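Local coordinates for protein 6-phospho-beta-d glycosidase (Streptococcus pyogenes, PDB 5FOO) that probably hydrolyses 6-phospho-beta-glucosides as a family 1 glycoside hydrolase, and holds 6-phosphocyclophellitol in its active-site pocket, at residues 22-27 with 79-84; 28-33 with 122-127. The protein carries 1 engineered substitution. All blocks are in the same frame, centred on the assembly; numbering follows the deposited sequence.

Both contacts belong to one (beta/alpha)8 barrel, the fold of glycoside hydrolase family 1, and their centres are 11 Å apart on the same side of the chain's centre. In chain order the segments alternate: 22-27, 28-33, 79-84 and 122-127. Residues 22-33 run without a break into helix 30-37, meeting first helix 79-82, which follows the second barrel strand (72-76), and then the start of helix 124-130, beyond the third (112-116). A salt bridge from K25 NZ to D32 OD2 (2.7 Å) joins the contacts, and one phosphate ion touches both. One continuous run thereby ties together segments following two neighbouring strands, its K25 and N29 side chains about 14 and 12 Å from the bound 6-phosphocyclophellitol.

Contact 1: residues 22-27 with 79-84; sequences RFAKQH and WTRLID. With PO4 (phosphate ion), chain M.
The carbonyl oxygen of F23 is gripped end-on by both terminal nitrogens of the R81 guanidinium. The NH1 bond is 2.9 Å to F23 O and lies in the carbonyl plane, whereas R81 NH2 meets F23 O at 3.2 Å and a more bent 137°. F23 O also lies close to the guanidinium plane, while K25 CB sits over one face of that group, toward its rim. R81 NE, placed by a bend at chi3 (-64°), pairs with E20, and Y98 adds a cation-pi contact. The K25 chain crosses that of R81 at about a right angle, CG resting 3.6 Å from R81 CB, and its NZ is held by D32 and Q78.

Two waters extend the polar seam: one links A24 O with R81 NH1, the other A24 O, Q26 N and R81 O. Further along, H27 N donates to T80 O at 3.2 Å. The imidazole lies with its edge toward T80 O and the residues that follow helix 79-82, its NE2 donating to D84 O at 2.7 Å and its ND1 to a phosphate oxygen, O3, at 2.9 Å. Q26 CG lies over one face of this ring. Beyond it the extended Q26 chain carries NE2 to D84 OD1, 2.8 Å away and nearly straight at 177°, although the acceptor is met from above its carboxylate plane; Q26 OE1 turns to N92.

In this crystal both ring nitrogens of H27 donate, consistent with a protonated imidazole, which the phosphate, probably from the crystallisation liquor, would favour.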
loop_
_atom_site.group_PDB
_atom_site.type_symbol
_atom_site.label_atom_id
_atom_site.label_comp_id
_atom_site.label_asym_id
_atom_site.label_seq_id
_atom_site.Cartn_x
_atom_site.Cartn_y
_atom_site.Cartn_z
ATOM N N ARG A 22 6.117 5.032 18.185
ATOM C CA ARG A 22 7.376 4.339 18.437
ATOM C C ARG A 22 7.489 3.793 19.855
ATOM O O ARG A 22 8.521 3.275 20.220
ATOM C CB ARG A 22 8.526 5.262 18.148
ATOM C CG ARG A 22 8.635 5.561 16.644
ATOM C CD ARG A 22 9.904 6.411 16.351
ATOM N NE ARG A 22 11.133 5.798 16.848
ATOM C CZ ARG A 22 12.336 6.381 16.962
ATOM N NH1 ARG A 22 12.588 7.656 16.595
ATOM N NH2 ARG A 22 13.322 5.683 17.477
ATOM N N PHE A 23 6.399 3.854 20.615
ATOM C CA PHE A 23 6.358 3.349 21.957
ATOM C C PHE A 23 6.888 1.955 21.953
ATOM O O PHE A 23 6.387 1.190 21.178
ATOM C CB PHE A 23 4.935 3.298 22.457
ATOM C CG PHE A 23 4.262 4.628 22.462
ATOM C CD1 PHE A 23 4.502 5.523 23.471
ATOM C CD2 PHE A 23 3.348 4.972 21.442
ATOM C CE1 PHE A 23 3.863 6.760 23.476
ATOM C CE2 PHE A 23 2.708 6.193 21.463
ATOM C CZ PHE A 23 2.966 7.076 22.477
ATOM N N ALA A 24 7.887 1.673 22.821
ATOM C CA ALA A 24 8.578 0.366 22.957
ATOM C C ALA A 24 9.119 -0.301 21.675
ATOM O O ALA A 24 9.192 -1.533 21.605
ATOM C CB ALA A 24 7.707 -0.620 23.700
ATOM N N LYS A 25 9.506 0.492 20.682
ATOM C CA LYS A 25 9.924 -0.060 19.427
ATOM C C LYS A 25 11.406 -0.007 19.403
ATOM O O LYS A 25 11.974 1.076 19.472
ATOM C CB LYS A 25 9.294 0.670 18.210
ATOM C CG LYS A 25 9.339 -0.141 16.921
ATOM C CD LYS A 25 8.604 0.522 15.759
ATOM C CE LYS A 25 9.421 1.690 15.220
ATOM N NZ LYS A 25 8.882 2.371 14.016
ATOM N N GLN A 26 12.033 -1.158 19.215
ATOM C CA GLN A 26 13.464 -1.281 19.415
ATOM C C GLN A 26 14.277 -0.504 18.381
ATOM O O GLN A 26 15.349 0.019 18.701
ATOM C CB GLN A 26 13.851 -2.761 19.422
ATOM C CG GLN A 26 15.314 -3.032 19.658
ATOM C CD GLN A 26 15.668 -4.524 19.772
ATOM O OE1 GLN A 26 14.847 -5.416 19.947
ATOM N NE2 GLN A 26 16.926 -4.779 19.683
ATOM N N HIS A 27 13.839 -0.472 17.129
ATOM C CA HIS A 27 14.719 0.035 16.078
ATOM C C HIS A 27 13.988 1.120 15.375
ATOM O O HIS A 27 12.755 1.177 15.412
ATOM C CB HIS A 27 15.052 -1.072 15.020
ATOM C CG HIS A 27 15.693 -2.328 15.554
ATOM N ND1 HIS A 27 17.052 -2.435 15.792
ATOM C CD2 HIS A 27 15.182 -3.560 15.796
ATOM C CE1 HIS A 27 17.351 -3.658 16.191
ATOM N NE2 HIS A 27 16.225 -4.353 16.253
ATOM N N TRP A 79 9.012 -4.762 10.902
ATOM C CA TRP A 79 10.289 -5.393 11.065
ATOM C C TRP A 79 11.082 -4.764 12.236
ATOM O O TRP A 79 11.715 -5.478 13.048
ATOM C CB TRP A 79 11.023 -5.197 9.732
ATOM C CG TRP A 79 12.182 -6.051 9.464
ATOM C CD1 TRP A 79 12.813 -6.893 10.330
ATOM C CD2 TRP A 79 12.893 -6.142 8.202
ATOM N NE1 TRP A 79 13.884 -7.499 9.704
ATOM C CE2 TRP A 79 13.949 -7.065 8.394
ATOM C CE3 TRP A 79 12.734 -5.523 6.925
ATOM C CZ2 TRP A 79 14.847 -7.377 7.383
ATOM C CZ3 TRP A 79 13.612 -5.841 5.935
ATOM C CH2 TRP A 79 14.680 -6.751 6.166
ATOM N N THR A 80 11.023 -3.435 12.328
ATOM C CA THR A 80 11.729 -2.693 13.347
ATOM C C THR A 80 11.157 -2.865 14.755
ATOM O O THR A 80 11.850 -2.552 15.694
ATOM C CB THR A 80 11.745 -1.176 13.031
ATOM O OG1 THR A 80 10.397 -0.670 12.857
ATOM C CG2 THR A 80 12.598 -0.911 11.823
ATOM N N ARG A 81 9.926 -3.383 14.899
ATOM C CA ARG A 81 9.338 -3.724 16.233
ATOM C C ARG A 81 9.497 -5.197 16.571
ATOM O O ARG A 81 9.791 -5.521 17.692
ATOM C CB ARG A 81 7.833 -3.371 16.273
ATOM C CG ARG A 81 7.183 -3.658 17.600
ATOM C CD ARG A 81 5.755 -3.226 17.637
ATOM N NE ARG A 81 5.558 -1.800 17.508
ATOM C CZ ARG A 81 5.826 -0.881 18.421
ATOM N NH1 ARG A 81 6.328 -1.201 19.563
ATOM N NH2 ARG A 81 5.562 0.428 18.158
ATOM N N LEU A 82 9.254 -6.081 15.614
ATOM C CA LEU A 82 9.229 -7.538 15.911
ATOM C C LEU A 82 10.615 -8.153 16.125
ATOM O O LEU A 82 10.763 -9.086 16.912
ATOM C CB LEU A 82 8.531 -8.317 14.818
ATOM C CG LEU A 82 8.291 -9.818 15.104
ATOM C CD1 LEU A 82 7.569 -10.035 16.464
ATOM C CD2 LEU A 82 7.471 -10.394 13.959
ATOM N N ILE A 83 11.624 -7.646 15.417
ATOM C CA ILE A 83 12.917 -8.271 15.405
ATOM C C ILE A 83 13.944 -7.567 16.270
ATOM O O ILE A 83 14.031 -6.350 16.301
ATOM C CB ILE A 83 13.416 -8.434 13.954
ATOM C CG1 ILE A 83 12.480 -9.327 13.142
ATOM C CG2 ILE A 83 14.850 -8.994 13.939
ATOM C CD1 ILE A 83 12.235 -10.740 13.711
ATOM N N ASP A 84 14.714 -8.360 17.001
ATOM C CA ASP A 84 15.733 -7.860 17.877
ATOM C C ASP A 84 17.036 -7.796 17.050
ATOM O O ASP A 84 17.470 -6.721 16.668
ATOM C CB ASP A 84 15.832 -8.764 19.117
ATOM C CG ASP A 84 17.041 -8.433 20.020
ATOM O OD1 ASP A 84 17.790 -7.462 19.813
ATOM O OD2 ASP A 84 17.276 -9.196 20.941
HETATM P P PO4 M . 18.533 1.261 15.102
HETATM O O1 PO4 M . 19.697 1.826 14.295
HETATM O O2 PO4 M . 18.799 1.042 16.574
HETATM O O3 PO4 M . 18.293 -0.201 14.525
HETATM O O4 PO4 M . 17.471 2.284 15.071
HETATM O O HOH W 1 7.020 -3.400 21.065
HETATM O O HOH W 2 10.379 -3.621 19.530
#

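Contact 2: residues 28-33 with 122-127; sequences RNLFDY and LPIALY. With PO4 (phosphate ion), chain M.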
loop_
_atom_site.group_PDB
_atom_site.type_symbol
_atom_site.label_atom_id
_atom_site.label_comp_id
_atom_site.label_asym_id
_atom_site.label_seq_id
_atom_site.Cartn_x
_atom_site.Cartn_y
_atom_site.Cartn_z
ATOM N N ARG A 28 14.755 1.929 14.645
ATOM C CA ARG A 28 14.214 2.916 13.720
ATOM C C ARG A 28 14.028 2.385 12.312
ATOM O O ARG A 28 14.921 1.720 11.755
ATOM C CB ARG A 28 15.134 4.155 13.646
ATOM C CG ARG A 28 15.316 4.830 15.026
ATOM C CD ARG A 28 16.467 5.830 15.049
ATOM N NE ARG A 28 17.720 5.164 14.765
ATOM C CZ ARG A 28 18.898 5.759 14.675
ATOM N NH1 ARG A 28 19.056 7.064 14.850
ATOM N NH2 ARG A 28 19.925 5.008 14.418
ATOM N N ASN A 29 12.867 2.695 11.744
ATOM C CA ASN A 29 12.691 2.541 10.342
ATOM C C ASN A 29 13.201 3.741 9.569
ATOM O O ASN A 29 13.646 4.687 10.171
ATOM C CB ASN A 29 11.232 2.118 10.006
ATOM C CG ASN A 29 10.186 3.203 10.245
ATOM O OD1 ASN A 29 10.331 4.346 9.864
ATOM N ND2 ASN A 29 9.061 2.786 10.769
ATOM N N LEU A 30 13.136 3.710 8.243
ATOM C CA LEU A 30 13.657 4.832 7.454
ATOM C C LEU A 30 12.977 6.102 7.825
ATOM O O LEU A 30 13.671 7.116 8.016
ATOM C CB LEU A 30 13.528 4.630 5.967
ATOM C CG LEU A 30 14.228 3.407 5.427
ATOM C CD1 LEU A 30 14.156 3.347 3.920
ATOM C CD2 LEU A 30 15.677 3.315 5.894
ATOM N N PHE A 31 11.648 6.092 7.941
ATOM C CA PHE A 31 10.943 7.356 8.281
ATOM C C PHE A 31 11.191 7.900 9.719
ATOM O O PHE A 31 11.294 9.109 9.905
ATOM C CB PHE A 31 9.451 7.264 8.007
ATOM C CG PHE A 31 9.064 7.725 6.629
ATOM C CD1 PHE A 31 8.944 9.082 6.347
ATOM C CD2 PHE A 31 8.780 6.794 5.615
ATOM C CE1 PHE A 31 8.573 9.500 5.073
ATOM C CE2 PHE A 31 8.417 7.195 4.345
ATOM C CZ PHE A 31 8.316 8.556 4.053
ATOM N N ASP A 32 11.322 7.005 10.704
ATOM C CA ASP A 32 11.655 7.388 12.039
ATOM C C ASP A 32 12.997 8.128 12.006
ATOM O O ASP A 32 13.155 9.153 12.690
ATOM C CB ASP A 32 11.840 6.201 12.986
ATOM C CG ASP A 32 10.650 5.261 13.037
ATOM O OD1 ASP A 32 9.502 5.743 13.035
ATOM O OD2 ASP A 32 10.888 4.027 13.130
ATOM N N TYR A 33 13.957 7.574 11.265
ATOM C CA TYR A 33 15.290 8.152 11.164
ATOM C C TYR A 33 15.294 9.535 10.519
ATOM O O TYR A 33 15.935 10.513 11.030
ATOM C CB TYR A 33 16.224 7.261 10.358
ATOM C CG TYR A 33 17.591 7.871 10.201
ATOM C CD1 TYR A 33 18.467 7.907 11.287
ATOM C CD2 TYR A 33 18.033 8.355 8.958
ATOM C CE1 TYR A 33 19.740 8.446 11.154
ATOM C CE2 TYR A 33 19.308 8.886 8.803
ATOM C CZ TYR A 33 20.142 8.941 9.921
ATOM O OH TYR A 33 21.380 9.441 9.812
ATOM N N LEU A 122 11.656 -0.227 5.925
ATOM C CA LEU A 122 12.960 -0.838 6.095
ATOM C C LEU A 122 13.651 -0.294 7.355
ATOM O O LEU A 122 13.667 0.928 7.603
ATOM C CB LEU A 122 13.811 -0.587 4.838
ATOM C CG LEU A 122 15.192 -1.203 4.864
ATOM C CD1 LEU A 122 15.153 -2.647 4.392
ATOM C CD2 LEU A 122 16.173 -0.392 4.029
ATOM N N PRO A 123 14.272 -1.157 8.154
ATOM C CA PRO A 123 15.176 -0.652 9.224
ATOM C C PRO A 123 16.356 0.186 8.699
ATOM O O PRO A 123 17.130 -0.258 7.809
ATOM C CB PRO A 123 15.740 -1.916 9.853
ATOM C CG PRO A 123 14.839 -3.010 9.469
ATOM C CD PRO A 123 14.290 -2.625 8.087
ATOM N N ILE A 124 16.505 1.387 9.238
ATOM C CA ILE A 124 17.705 2.212 8.923
ATOM C C ILE A 124 19.008 1.432 9.100
ATOM O O ILE A 124 19.911 1.583 8.294
ATOM C CB ILE A 124 17.706 3.557 9.688
ATOM C CG1 ILE A 124 18.714 4.572 9.074
ATOM C CG2 ILE A 124 17.994 3.318 11.151
ATOM C CD1 ILE A 124 18.432 4.950 7.620
ATOM N N ALA A 125 19.132 0.517 10.062
ATOM C CA ALA A 125 20.446 -0.117 10.226
ATOM C C ALA A 125 20.809 -0.961 8.998
ATOM O O ALA A 125 21.997 -1.070 8.639
ATOM C CB ALA A 125 20.543 -0.967 11.507
ATOM N N LEU A 126 19.801 -1.542 8.339
ATOM C CA LEU A 126 20.032 -2.331 7.106
ATOM C C LEU A 126 20.315 -1.479 5.898
ATOM O O LEU A 126 21.062 -1.898 5.037
ATOM C CB LEU A 126 18.888 -3.306 6.824
ATOM C CG LEU A 126 18.645 -4.318 7.957
ATOM C CD1 LEU A 126 17.472 -5.268 7.585
ATOM C CD2 LEU A 126 19.958 -5.040 8.376
ATOM N N TYR A 127 19.721 -0.291 5.818
ATOM C CA TYR A 127 20.142 0.675 4.821
ATOM C C TYR A 127 21.606 1.068 5.017
ATOM O O TYR A 127 22.395 0.966 4.092
ATOM C CB TYR A 127 19.262 1.932 4.777
ATOM C CG TYR A 127 19.796 2.830 3.690
ATOM C CD1 TYR A 127 19.590 2.515 2.347
ATOM C CD2 TYR A 127 20.581 3.975 4.001
ATOM C CE1 TYR A 127 20.109 3.320 1.345
ATOM C CE2 TYR A 127 21.107 4.789 2.992
ATOM C CZ TYR A 127 20.878 4.455 1.682
ATOM O OH TYR A 127 21.387 5.206 0.676
HETATM P P PO4 M . 18.533 1.261 15.102
HETATM O O1 PO4 M . 19.697 1.826 14.295
HETATM O O2 PO4 M . 18.799 1.042 16.574
HETATM O O3 PO4 M . 18.293 -0.201 14.525
HETATM O O4 PO4 M . 17.471 2.284 15.071
HETATM O O HOH W 3 17.128 -0.002 12.244
#
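L30 CG stands anti to its carbonyl carbon (chi1 -59°) and I124 CG1 anti to its backbone N (chi1 -164°), torsions that set each of these carbons beside the facing segment; further out, L30 CD2 lies 3.6 Å from I124 CD1. L30 CD2 also touches Y127 CB, while its CD1 lies on L122 CB. I124 meets Y33 as well: its CG1 sits over one face of the ring, toward the rim, in a CH-pi contact 4.0 Å from the centroid and 23° off the ring normal. The two side chains cross at about a right angle.

Backbone bonds join the segments: I124 N donates to R28 O (3.0 Å), and L30 N makes a weak bond to L122 O. These bonds frame a single bridge pairing N29 with P123, supplemented by CA-H...O contacts from P123 to R28 O and from N29 to L122 O.

R28 holds the phosphate ion through three bonds. Its backbone N (2.8 Å) and NE (2.9 Å) both donate to phosphate O4, and its NH2 to O1 at 3.2 Å, while NH1 pairs with E36. Y33 CD1 lies over a face of this guanidinium, and a water joins R28 O, A125 N and phosphate O3.

N29 and D32 form a capping box: N29 N donates to D32 OD2 (2.8 Å) and D32 N to N29 OD1 (3.0 Å). N29 ND2 is held by Q78. The lone bridge, with N29 and P123 both at N-cap positions, thus joins segments that follow the first and third barrel strands, at the C-terminal strand ends where a (beta/alpha)8 barrel carries its active site.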